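Local atomic coordinates of intimin (Escherichia coli O127:H6 str. E2348/69, PDB entry 6TQD), a protein that serves as a bacterial attaching-and-effacing adhesin, its Ig-like passenger domains probably extending it from the cell surface toward the host. Residues A[99-102]-A[103-107]. Numbering follows the deposited sequence.
Sequences TVLS and NGQVV
Ser102 and Gln105 are the ends of a type I beta turn that reverses the chain just after strand 90-101, closed by the bond from Gln105 N to Ser102 O (2.9 Å). The Gln105 side chain then bends back over the turn: CG lies beside its own backbone N and anti to the carbonyl carbon (chi1 -65°), the side chain runs on extended beyond CG, and OE1 takes the N-H of Ser102 at 3.0 Å. This second bond is nearly straight at hydrogen (166°), although the donor stands well above the plane of the amide rather than within it. Ser102 and Gln105 are thus linked twice, once through backbone alone and once through the glutamine amide. Ser102 OG sits over the face of the Gln105 amide, 3.1 Å from CD, on the side from which Ser102 N also approaches, and bonds to neither end. Leu101, the last residue of the strand, sets its CB 3.6 Å from Gln105 OE1. Its CD2 reaches past the turn to Val106 O (3.7 Å) and makes a looser apolar contact with Val107 CG2 (4.2 Å). Leu101 shares backbone hydrogen bonds with Gly16 and Glu18, and Glu18 OE1 accepts the N-H of Asn103. The arrangement is a type I beta turn with a second, side-chain-to-backbone bond, in the linker between D00 and D0, intimin passenger domains that adopt a constitutively extended conformation.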
ATOM      1  N   THR A  99      -4.460  -6.132  -2.444  1.00  9.55           N
ATOM      2  CA  THR A  99      -3.756  -4.859  -2.354  1.00  7.90           C
ATOM      3  C   THR A  99      -2.274  -5.137  -2.159  1.00  8.95           C
ATOM      4  O   THR A  99      -1.897  -5.942  -1.301  1.00  9.66           O
ATOM      5  CB  THR A  99      -4.296  -4.030  -1.195  1.00  9.99           C
ATOM      6  OG1 THR A  99      -5.704  -3.817  -1.391  1.00 13.26           O
ATOM      7  CG2 THR A  99      -3.600  -2.680  -1.130  1.00 12.30           C
ATOM      8  N   VAL A 100      -1.445  -4.452  -2.932  1.00  8.07           N
ATOM      9  CA  VAL A 100      -0.008  -4.677  -2.981  1.00  7.28           C
ATOM     10  C   VAL A 100       0.666  -3.505  -2.285  1.00 11.55           C
ATOM     11  O   VAL A 100       0.439  -2.338  -2.645  1.00 11.74           O
ATOM     12  CB  VAL A 100       0.480  -4.805  -4.434  1.00  8.63           C
ATOM     13  CG1 VAL A 100       1.991  -4.927  -4.482  1.00 10.24           C
ATOM     14  CG2 VAL A 100      -0.168  -6.004  -5.086  1.00 10.88           C
ATOM     15  N   LEU A 101       1.485  -3.817  -1.294  1.00  9.59           N
ATOM     16  CA  LEU A 101       2.328  -2.851  -0.607  1.00  8.91           C
ATOM     17  C   LEU A 101       3.761  -2.977  -1.102  1.00 12.51           C
ATOM     18  O   LEU A 101       4.191  -4.027  -1.576  1.00 14.32           O
ATOM     19  CB  LEU A 101       2.277  -3.075   0.900  1.00 11.21           C
ATOM     20  CG  LEU A 101       0.954  -2.778   1.614  1.00 15.14           C
ATOM     21  CD1 LEU A 101      -0.080  -3.873   1.384  1.00 15.91           C
ATOM     22  CD2 LEU A 101       1.183  -2.582   3.099  1.00 15.92           C
ATOM     23  N   SER A 102       4.503  -1.880  -0.998  1.00 12.02           N
ATOM     24  CA  SER A 102       5.889  -1.890  -1.442  1.00 13.90           C
ATOM     25  C   SER A 102       6.780  -2.562  -0.401  1.00 14.84           C
ATOM     26  O   SER A 102       6.400  -2.743   0.759  1.00 15.44           O
ATOM     27  CB  SER A 102       6.345  -0.456  -1.703  1.00 15.79           C
ATOM     28  OG  SER A 102       6.627   0.190  -0.475  1.00 18.52           O
ATOM     29  N   ASN A 103       7.988  -2.933  -0.838  1.00 16.93           N
ATOM     30  CA  ASN A 103       8.928  -3.618   0.041  1.00 20.20           C
ATOM     31  C   ASN A 103       9.115  -2.891   1.370  1.00 23.05           C
ATOM     32  O   ASN A 103       9.283  -3.527   2.417  1.00 25.99           O
ATOM     33  CB  ASN A 103      10.284  -3.754  -0.659  1.00 24.03           C
ATOM     34  CG  ASN A 103      10.304  -4.858  -1.683  1.00 32.20           C
ATOM     35  OD1 ASN A 103       9.759  -5.937  -1.457  1.00 33.86           O
ATOM     36  ND2 ASN A 103      10.943  -4.600  -2.817  1.00 37.93           N
ATOM     37  N   GLY A 104       9.090  -1.569   1.351  1.00 24.34           N
ATOM     38  CA  GLY A 104       9.329  -0.818   2.567  1.00 28.37           C
ATOM     39  C   GLY A 104       8.136  -0.596   3.468  1.00 30.64           C
ATOM     40  O   GLY A 104       8.269   0.093   4.483  1.00 39.04           O
ATOM     41  N   GLN A 105       6.980  -1.174   3.160  1.00 20.52           N
ATOM     42  CA  GLN A 105       5.761  -0.938   3.918  1.00 15.12           C
ATOM     43  C   GLN A 105       5.353  -2.198   4.667  1.00 15.44           C
ATOM     44  O   GLN A 105       5.801  -3.305   4.355  1.00 21.75           O
ATOM     45  CB  GLN A 105       4.646  -0.470   2.965  1.00 16.46           C
ATOM     46  CG  GLN A 105       4.944   0.902   2.316  1.00 17.35           C
ATOM     47  CD  GLN A 105       4.133   1.202   1.065  1.00 17.52           C
ATOM     48  OE1 GLN A 105       3.347   0.380   0.586  1.00 12.48           O
ATOM     49  NE2 GLN A 105       4.321   2.403   0.522  1.00 19.61           N
ATOM     50  N   VAL A 106       4.471  -2.024   5.649  1.00 12.25           N
ATOM     51  CA  VAL A 106       4.095  -3.085   6.580  1.00 11.29           C
ATOM     52  C   VAL A 106       2.594  -3.314   6.515  1.00 10.88           C
ATOM     53  O   VAL A 106       1.803  -2.380   6.696  1.00 11.24           O
ATOM     54  CB  VAL A 106       4.536  -2.747   8.019  1.00 14.39           C
ATOM     55  CG1 VAL A 106       4.101  -3.834   8.984  1.00 15.03           C
ATOM     56  CG2 VAL A 106       6.059  -2.550   8.078  1.00 16.26           C
ATOM     57  N   VAL A 107       2.200  -4.573   6.271  1.00 13.39           N
ATOM     58  CA  VAL A 107       0.791  -4.914   6.221  1.00 11.36           C
ATOM     59  C   VAL A 107       0.113  -4.626   7.556  1.00 11.21           C
ATOM     60  O   VAL A 107       0.641  -4.942   8.631  1.00 13.68           O
ATOM     61  CB  VAL A 107       0.613  -6.391   5.819  1.00 15.99           C
ATOM     62  CG1 VAL A 107      -0.832  -6.810   5.976  1.00 17.10           C
ATOM     63  CG2 VAL A 107       1.096  -6.599   4.392  1.00 14.55           C
TER